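Local coordinates for uncharacterized protein (Helicobacter pylori, PDB 4O5J) that probably mediates attachment of the bacterium to sialylated host glycans, as an outer membrane adhesin whose extracellular domain recognises sialic acid, at residues Q52-I57 against Y372-N377; E58-S63 against L365-D370; S267-A272 against A284-T289. One frame throughout, in Å; residues are numbered along the deposited sequence.

Contact 1 (Q52-I57 against Y372-N377); sequences QNANNI and YNLKSN
Ala54 and Leu374 meet where helix 29-54 ends and gives way, through a short turn, to helix 57-76, so the contact is helix-helix packing beside the turn joining two consecutive helices. The apolar part is a branched end set over a single methyl. Ala54 CB lies 3.8 Å from Leu374 CD2 and 4.0 Å from Leu374 CD1, near enough to touch both branches of the fork. Leu374 has its CG anti to the backbone N (chi1 177°), and its CB also points toward 52-57, which carries the fork across to Ala54. The nearest CA pair, Ala54 CA and Leu374 CA at 6.3 Å, places the closest backbone approach at these two residues. A polar-apolar contact adds to this: Asn55 crosses Leu374 at about a right angle, and its OD1 comes to 3.7 Å from Leu374 CD2, a van der Waals contact. Leu374 also touches Ile51, earlier on helix 29-54. Hydrogen bonds shape the turn itself. Ala54 O receives Gln278 NE2 from the 269-280 loop, and Asn56, at the N-cap of helix 57-76, accepts from Leu59 N through OD1. Within the turn, Asn56 N donates to Asn53 O over 3.0 Å.

Contact 2 (E58-S63 against L365-D370); sequences ELVNSS and LSVARD
Val367 points its CB at helix 57-76 and packs against Leu59, Val60 and Ser63: Val60 meets its CG1, Leu59 mainly its CG2, and the Ser63 hydroxyl sits against CB and both methyls. With CG1 anti to the backbone N (chi1 176°), that methyl is directed to Val60, lying 4.1 Å from Val60 CG2 and equally far from Val60 CA. CG2 takes the other side, 4.0 Å from Leu59 CG and within 4.1 Å of Leu59 CD1 as well as CD2, so the leucine applies its branch point and both methyls to one valine methyl. Both Leu59 and Val60 lie aslant to Val367, neither alongside it nor square across it. This is helix-helix packing in the helical bundle of the adhesion domain: the local axes of 58-63 and 365-370 pass 9.5 Å apart, with their N-to-C directions 127° from each other, neither parallel nor fully antiparallel. Ser63 meets the valine with its hydroxyl, OG standing 3.6 Å from both Val367 CB and CG2. That polar atom is buried against a hydrocarbon side chain, and its own helix satisfies it: Ser63 OG donates to Leu59 O over 2.9 Å, from 30° out of the carbonyl plane. Ser63 N reaches the same oxygen from the opposite face, giving Leu59 O two donors from a single residue.

Contact 3 (S267-A272 against A284-T289); sequences SASLQA and AKDIYT
In the helix-loop-helix connection between helix 241-268 and helix 281-309, Leu270 lies just beyond the end of the first helix and packs on the second at Asp286 and Ile287. Its side chain carries most of the contact. CG stands beside the backbone N, anti to the carbonyl carbon (chi1 -70°), and the forked end spreads over the backbone between the two partners. Leu270 CD2 reaches Asp286 CB at 3.7 Å, and Leu270 CD1 lies 4.0 Å from Ile287 CA. Asp286 O is also near CD1, so the leucine leans on helix backbone as well as on side-chain carbon. The side chains of Leu270 and Asp286 meet at an intermediate angle, and the closest CA pair is Leu270 CA with Ile287 CA, at 7.2 Å.

Leu270 also touches Phe283 and Phe290 of helix 281-309 and Leu64 of helix 57-76, so from the loop it bridges those two helices.

Toward the surface the contact turns polar and looser. Ser269 OG and Asp286 OD2 are 4.0 Å apart, too long for a hydrogen bond; the hydroxyl instead pairs with Leu266 O, in the last turn of helix 241-268, while Asp286 OD2 has a long, weak ion pair with Lys282. Asp286 and Thr289 both rest on the side chain of Leu266 as well. Near the helix end, Leu270 N donates to Ser267 O. The CD2 methyl that touches Asp286 CB also comes to 4.1 Å from Ile287 N.

Contacts 1 and 2 share helix 343-396, which meets helix 57-76 and, further along, the end of helix 29-54; contact 3 does not use helix 343-396 but joins helix 281-309 to the end of helix 241-268. Contact 2 is buried and mainly apolar, with one hydroxyl satisfied within its own helix, whereas contacts 1 and 3 are partly buried: contact 1 adds Asn55 OD1 beside its leucine, while in contact 3 the exposed Ser269 stands apart from Asp286. The three abut: Asn53 ND2 probably bonds to Asp370 OD2 at 3.1 Å, linking contacts 1 and 2, and the Tyr372 and Tyr288 rings meet at about 35° between contacts 1 and 3. Leu365 and Arg369 also touch Tyr288.

Contact 1 (Q52-I57 against Y372-N377)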
loop_
_atom_site.group_PDB
_atom_site.type_symbol
_atom_site.label_atom_id
_atom_site.label_comp_id
_atom_site.label_asym_id
_atom_site.label_seq_id
_atom_site.Cartn_x
_atom_site.Cartn_y
_atom_site.Cartn_z
ATOM N N GLN A 52 7.965 -19.733 28.653
ATOM C CA GLN A 52 7.777 -21.065 28.115
ATOM C C GLN A 52 7.848 -21.026 26.554
ATOM O O GLN A 52 8.446 -21.900 25.930
ATOM C CB GLN A 52 6.472 -21.632 28.656
ATOM C CG GLN A 52 6.109 -22.939 28.035
ATOM C CD GLN A 52 4.671 -23.295 28.277
ATOM O OE1 GLN A 52 4.220 -23.400 29.450
ATOM N NE2 GLN A 52 3.916 -23.492 27.167
ATOM N N ASN A 53 7.276 -19.991 25.958
ATOM C CA ASN A 53 7.308 -19.839 24.500
ATOM C C ASN A 53 8.745 -19.757 23.988
ATOM O O ASN A 53 9.088 -20.441 23.033
ATOM C CB ASN A 53 6.551 -18.611 24.062
ATOM C CG ASN A 53 5.049 -18.793 24.172
ATOM O OD1 ASN A 53 4.570 -19.880 24.468
ATOM N ND2 ASN A 53 4.304 -17.728 23.936
ATOM N N ALA A 54 9.590 -18.968 24.665
ATOM C CA ALA A 54 10.955 -18.763 24.228
ATOM C C ALA A 54 11.699 -20.074 24.333
ATOM O O ALA A 54 12.505 -20.373 23.486
ATOM C CB ALA A 54 11.654 -17.696 25.046
ATOM N N ASN A 55 11.388 -20.877 25.341
ATOM C CA ASN A 55 12.005 -22.190 25.486
ATOM C C ASN A 55 11.428 -23.317 24.621
ATOM O O ASN A 55 11.881 -24.463 24.714
ATOM C CB ASN A 55 11.983 -22.597 26.960
ATOM C CG ASN A 55 12.888 -21.739 27.762
ATOM O OD1 ASN A 55 13.868 -21.289 27.287
ATOM N ND2 ASN A 55 12.546 -21.470 28.919
ATOM N N ASN A 56 10.422 -22.994 23.819
ATOM C CA ASN A 56 9.736 -23.970 23.002
ATOM C C ASN A 56 10.314 -23.983 21.589
ATOM O O ASN A 56 9.840 -23.275 20.698
ATOM C CB ASN A 56 8.248 -23.634 22.955
ATOM C CG ASN A 56 7.463 -24.690 22.244
ATOM O OD1 ASN A 56 7.988 -25.480 21.452
ATOM N ND2 ASN A 56 6.197 -24.723 22.526
ATOM N N ILE A 57 11.319 -24.829 21.392
ATOM C CA ILE A 57 12.118 -24.838 20.165
ATOM C C ILE A 57 11.276 -25.091 18.928
ATOM O O ILE A 57 11.431 -24.456 17.876
ATOM C CB ILE A 57 13.286 -25.866 20.265
ATOM C CG1 ILE A 57 14.184 -25.682 19.070
ATOM C CG2 ILE A 57 12.784 -27.323 20.329
ATOM C CD1 ILE A 57 14.553 -24.232 18.879
ATOM N N TYR A 372 13.267 -12.693 22.317
ATOM C CA TYR A 372 14.109 -11.556 22.630
ATOM C C TYR A 372 14.102 -11.147 24.108
ATOM O O TYR A 372 15.121 -10.730 24.632
ATOM C CB TYR A 372 13.690 -10.395 21.800
ATOM C CG TYR A 372 14.507 -9.153 22.023
ATOM C CD1 TYR A 372 15.830 -9.061 21.586
ATOM C CD2 TYR A 372 13.940 -8.048 22.657
ATOM C CE1 TYR A 372 16.552 -7.898 21.783
ATOM C CE2 TYR A 372 14.655 -6.890 22.873
ATOM C CZ TYR A 372 15.930 -6.814 22.412
ATOM O OH TYR A 372 16.611 -5.645 22.634
ATOM N N ASN A 373 12.952 -11.218 24.760
ATOM C CA ASN A 373 12.815 -10.791 26.140
ATOM C C ASN A 373 13.088 -11.874 27.189
ATOM O O ASN A 373 12.926 -11.618 28.390
ATOM C CB ASN A 373 11.413 -10.234 26.363
ATOM C CG ASN A 373 11.228 -8.942 25.657
ATOM O OD1 ASN A 373 10.313 -8.776 24.923
ATOM N ND2 ASN A 373 12.154 -8.041 25.841
ATOM N N LEU A 374 13.521 -13.054 26.741
ATOM C CA LEU A 374 13.639 -14.194 27.652
ATOM C C LEU A 374 14.354 -13.865 28.929
ATOM O O LEU A 374 13.838 -14.040 30.021
ATOM C CB LEU A 374 14.393 -15.310 26.942
ATOM C CG LEU A 374 14.667 -16.573 27.806
ATOM C CD1 LEU A 374 13.329 -16.952 28.569
ATOM C CD2 LEU A 374 14.982 -17.820 26.876
ATOM N N LYS A 375 15.541 -13.336 28.791
ATOM C CA LYS A 375 16.289 -12.902 30.016
ATOM C C LYS A 375 15.551 -11.926 30.917
ATOM O O LYS A 375 15.521 -12.078 32.125
ATOM C CB LYS A 375 17.671 -12.287 29.706
ATOM C CG LYS A 375 18.816 -13.259 29.506
ATOM C CD LYS A 375 18.411 -14.690 29.883
ATOM C CE LYS A 375 19.062 -15.790 29.023
ATOM N NZ LYS A 375 18.622 -17.155 29.464
ATOM N N SER A 376 15.067 -10.861 30.332
ATOM C CA SER A 376 14.407 -9.813 31.044
ATOM C C SER A 376 13.158 -10.351 31.762
ATOM O O SER A 376 12.853 -9.971 32.899
ATOM C CB SER A 376 13.988 -8.769 30.032
ATOM O OG SER A 376 13.533 -7.646 30.757
ATOM N N ASN A 377 12.457 -11.250 31.084
ATOM C CA ASN A 377 11.263 -11.858 31.607
ATOM C C ASN A 377 11.599 -12.746 32.801
ATOM O O ASN A 377 10.918 -12.691 33.822
ATOM C CB ASN A 377 10.572 -12.665 30.516
ATOM C CG ASN A 377 9.831 -11.794 29.533
ATOM O OD1 ASN A 377 9.635 -10.592 29.774
ATOM N ND2 ASN A 377 9.396 -12.387 28.415
#

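Contact 2 (E58-S63 against L365-D370)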
loop_
_atom_site.group_PDB
_atom_site.type_symbol
_atom_site.label_atom_id
_atom_site.label_comp_id
_atom_site.label_asym_id
_atom_site.label_seq_id
_atom_site.Cartn_x
_atom_site.Cartn_y
_atom_site.Cartn_z
ATOM N N GLU A 58 10.343 -26.004 19.060
ATOM C CA GLU A 58 9.479 -26.276 17.968
ATOM C C GLU A 58 8.661 -25.035 17.579
ATOM O O GLU A 58 8.495 -24.718 16.391
ATOM C CB GLU A 58 8.589 -27.412 18.368
ATOM C CG GLU A 58 7.702 -27.869 17.247
ATOM C CD GLU A 58 6.949 -29.124 17.609
ATOM O OE1 GLU A 58 5.848 -29.317 17.035
ATOM O OE2 GLU A 58 7.453 -29.912 18.458
ATOM N N LEU A 59 8.161 -24.327 18.587
ATOM C CA LEU A 59 7.332 -23.146 18.343
ATOM C C LEU A 59 8.192 -22.045 17.773
ATOM O O LEU A 59 7.776 -21.346 16.875
ATOM C CB LEU A 59 6.695 -22.677 19.623
ATOM C CG LEU A 59 5.894 -21.391 19.564
ATOM C CD1 LEU A 59 4.704 -21.385 18.576
ATOM C CD2 LEU A 59 5.420 -21.056 20.967
ATOM N N VAL A 60 9.409 -21.898 18.286
ATOM C CA VAL A 60 10.305 -20.875 17.747
ATOM C C VAL A 60 10.613 -21.142 16.276
ATOM O O VAL A 60 10.443 -20.271 15.432
ATOM C CB VAL A 60 11.591 -20.776 18.557
ATOM C CG1 VAL A 60 12.602 -19.826 17.898
ATOM C CG2 VAL A 60 11.237 -20.320 19.957
ATOM N N ASN A 61 11.006 -22.354 15.951
ATOM C CA ASN A 61 11.288 -22.707 14.546
ATOM C C ASN A 61 10.068 -22.627 13.650
ATOM O O ASN A 61 10.138 -22.208 12.481
ATOM C CB ASN A 61 11.908 -24.100 14.487
ATOM C CG ASN A 61 13.302 -24.117 15.048
ATOM O OD1 ASN A 61 13.941 -23.053 15.169
ATOM N ND2 ASN A 61 13.795 -25.308 15.401
ATOM N N SER A 62 8.930 -23.007 14.212
ATOM C CA SER A 62 7.683 -22.953 13.478
ATOM C C SER A 62 7.381 -21.517 13.057
ATOM O O SER A 62 6.988 -21.263 11.918
ATOM C CB SER A 62 6.587 -23.442 14.383
ATOM O OG SER A 62 5.473 -23.660 13.624
ATOM N N SER A 63 7.579 -20.586 13.993
ATOM C CA SER A 63 7.339 -19.164 13.747
ATOM C C SER A 63 8.350 -18.613 12.752
ATOM O O SER A 63 7.990 -17.830 11.851
ATOM C CB SER A 63 7.441 -18.366 15.043
ATOM O OG SER A 63 6.562 -18.903 16.028
ATOM N N LEU A 365 5.323 -12.668 15.502
ATOM C CA LEU A 365 5.948 -11.542 16.187
ATOM C C LEU A 365 5.936 -11.765 17.712
ATOM O O LEU A 365 6.919 -11.456 18.433
ATOM C CB LEU A 365 5.247 -10.242 15.850
ATOM C CG LEU A 365 5.724 -9.049 16.672
ATOM C CD1 LEU A 365 7.164 -8.758 16.374
ATOM C CD2 LEU A 365 4.866 -7.873 16.292
ATOM N N SER A 366 4.827 -12.301 18.208
ATOM C CA SER A 366 4.720 -12.538 19.614
ATOM C C SER A 366 5.800 -13.504 20.168
ATOM O O SER A 366 6.410 -13.261 21.222
ATOM C CB SER A 366 3.356 -13.129 19.908
ATOM O OG SER A 366 2.996 -12.495 21.041
ATOM N N VAL A 367 6.000 -14.613 19.468
ATOM C CA VAL A 367 7.003 -15.584 19.849
ATOM C C VAL A 367 8.393 -14.939 19.732
ATOM O O VAL A 367 9.251 -15.127 20.609
ATOM C CB VAL A 367 6.903 -16.824 18.962
ATOM C CG1 VAL A 367 8.022 -17.837 19.273
ATOM C CG2 VAL A 367 5.485 -17.420 19.105
ATOM N N ALA A 368 8.595 -14.148 18.691
ATOM C CA ALA A 368 9.916 -13.503 18.492
ATOM C C ALA A 368 10.200 -12.544 19.653
ATOM O O ALA A 368 11.328 -12.495 20.159
ATOM C CB ALA A 368 9.968 -12.749 17.173
ATOM N N ARG A 369 9.178 -11.776 20.061
ATOM C CA ARG A 369 9.337 -10.859 21.157
ATOM C C ARG A 369 9.709 -11.635 22.423
ATOM O O ARG A 369 10.572 -11.202 23.214
ATOM C CB ARG A 369 8.062 -10.036 21.354
ATOM C CG ARG A 369 8.066 -9.114 22.579
ATOM C CD ARG A 369 6.926 -8.058 22.500
ATOM N NE ARG A 369 5.726 -8.641 21.933
ATOM C CZ ARG A 369 5.058 -8.147 20.862
ATOM N NH1 ARG A 369 5.469 -7.023 20.235
ATOM N NH2 ARG A 369 3.952 -8.759 20.407
ATOM N N ASP A 370 9.082 -12.793 22.631
ATOM C CA ASP A 370 9.388 -13.578 23.837
ATOM C C ASP A 370 10.831 -14.114 23.797
ATOM O O ASP A 370 11.525 -14.142 24.820
ATOM C CB ASP A 370 8.435 -14.754 23.949
ATOM C CG ASP A 370 6.955 -14.316 24.224
ATOM O OD1 ASP A 370 6.711 -13.187 24.758
ATOM O OD2 ASP A 370 6.016 -15.109 23.917
#

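Contact 3 (S267-A272 against A284-T289)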
loop_
_atom_site.group_PDB
_atom_site.type_symbol
_atom_site.label_atom_id
_atom_site.label_comp_id
_atom_site.label_asym_id
_atom_site.label_seq_id
_atom_site.Cartn_x
_atom_site.Cartn_y
_atom_site.Cartn_z
ATOM N N SER A 267 16.467 -12.172 6.472
ATOM C CA SER A 267 16.088 -13.563 6.459
ATOM C C SER A 267 17.278 -14.506 6.212
ATOM O O SER A 267 17.356 -15.579 6.806
ATOM C CB SER A 267 15.088 -13.789 5.358
ATOM O OG SER A 267 14.621 -15.116 5.427
ATOM N N ALA A 268 18.181 -14.116 5.316
ATOM C CA ALA A 268 19.299 -14.973 4.920
ATOM C C ALA A 268 20.192 -15.336 6.112
ATOM O O ALA A 268 20.740 -16.405 6.114
ATOM C CB ALA A 268 20.138 -14.337 3.796
ATOM N N SER A 269 20.318 -14.435 7.096
ATOM C CA SER A 269 21.112 -14.695 8.297
ATOM C C SER A 269 20.375 -15.427 9.413
ATOM O O SER A 269 20.903 -15.497 10.506
ATOM C CB SER A 269 21.721 -13.390 8.833
ATOM O OG SER A 269 20.761 -12.600 9.490
ATOM N N LEU A 270 19.179 -15.975 9.148
ATOM C CA LEU A 270 18.374 -16.647 10.196
ATOM C C LEU A 270 18.051 -18.077 9.797
ATOM O O LEU A 270 17.577 -18.327 8.680
ATOM C CB LEU A 270 17.062 -15.890 10.469
ATOM C CG LEU A 270 17.281 -14.559 11.177
ATOM C CD1 LEU A 270 16.002 -13.828 11.243
ATOM C CD2 LEU A 270 17.778 -14.818 12.586
ATOM N N GLN A 271 18.327 -19.026 10.695
ATOM C CA GLN A 271 18.082 -20.420 10.339
ATOM C C GLN A 271 17.432 -21.168 11.497
ATOM O O GLN A 271 17.530 -20.725 12.656
ATOM C CB GLN A 271 19.400 -21.050 9.937
ATOM C CG GLN A 271 19.317 -22.536 9.700
ATOM C CD GLN A 271 20.650 -23.117 9.352
ATOM O OE1 GLN A 271 21.241 -22.715 8.346
ATOM N NE2 GLN A 271 21.152 -24.063 10.184
ATOM N N ALA A 272 16.753 -22.280 11.193
ATOM C CA ALA A 272 16.057 -23.062 12.230
ATOM C C ALA A 272 17.026 -23.455 13.356
ATOM O O ALA A 272 18.148 -23.858 13.077
ATOM C CB ALA A 272 15.385 -24.288 11.623
ATOM N N ALA A 284 18.285 -14.047 18.714
ATOM C CA ALA A 284 17.222 -13.417 19.463
ATOM C C ALA A 284 16.860 -12.044 18.937
ATOM O O ALA A 284 15.683 -11.743 18.736
ATOM C CB ALA A 284 17.588 -13.307 20.886
ATOM N N LYS A 285 17.866 -11.206 18.723
ATOM C CA LYS A 285 17.595 -9.834 18.364
ATOM C C LYS A 285 17.174 -9.768 16.892
ATOM O O LYS A 285 16.316 -8.969 16.487
ATOM C CB LYS A 285 18.838 -8.990 18.633
ATOM C CG LYS A 285 18.626 -7.570 18.241
ATOM C CD LYS A 285 19.895 -6.769 18.174
ATOM C CE LYS A 285 19.518 -5.456 17.495
ATOM N NZ LYS A 285 20.711 -4.624 17.225
ATOM N N ASP A 286 17.723 -10.672 16.100
ATOM C CA ASP A 286 17.461 -10.649 14.649
ATOM C C ASP A 286 16.070 -11.145 14.321
ATOM O O ASP A 286 15.413 -10.562 13.457
ATOM C CB ASP A 286 18.515 -11.449 13.829
ATOM C CG ASP A 286 19.835 -10.645 13.613
ATOM O OD1 ASP A 286 19.802 -9.394 13.817
ATOM O OD2 ASP A 286 20.921 -11.251 13.246
ATOM N N ILE A 287 15.622 -12.223 14.972
ATOM C CA ILE A 287 14.312 -12.758 14.665
ATOM C C ILE A 287 13.278 -11.706 15.079
ATOM O O ILE A 287 12.255 -11.570 14.423
ATOM C CB ILE A 287 14.047 -14.135 15.320
ATOM C CG1 ILE A 287 12.783 -14.774 14.733
ATOM C CG2 ILE A 287 13.954 -14.035 16.840
ATOM C CD1 ILE A 287 12.532 -16.156 15.310
ATOM N N TYR A 288 13.577 -10.940 16.133
ATOM C CA TYR A 288 12.635 -9.931 16.591
ATOM C C TYR A 288 12.501 -8.783 15.577
ATOM O O TYR A 288 11.402 -8.395 15.166
ATOM C CB TYR A 288 13.047 -9.434 17.950
ATOM C CG TYR A 288 12.028 -8.552 18.624
ATOM C CD1 TYR A 288 10.676 -8.657 18.327
ATOM C CD2 TYR A 288 12.411 -7.654 19.609
ATOM C CE1 TYR A 288 9.734 -7.835 18.945
ATOM C CE2 TYR A 288 11.494 -6.846 20.232
ATOM C CZ TYR A 288 10.154 -6.940 19.898
ATOM O OH TYR A 288 9.262 -6.149 20.553
ATOM N N THR A 289 13.633 -8.268 15.138
ATOM C CA THR A 289 13.669 -7.262 14.110
ATOM C C THR A 289 13.008 -7.768 12.857
ATOM O O THR A 289 12.231 -7.057 12.233
ATOM C CB THR A 289 15.122 -6.928 13.776
ATOM O OG1 THR A 289 15.745 -6.499 14.971
ATOM C CG2 THR A 289 15.211 -5.815 12.756
#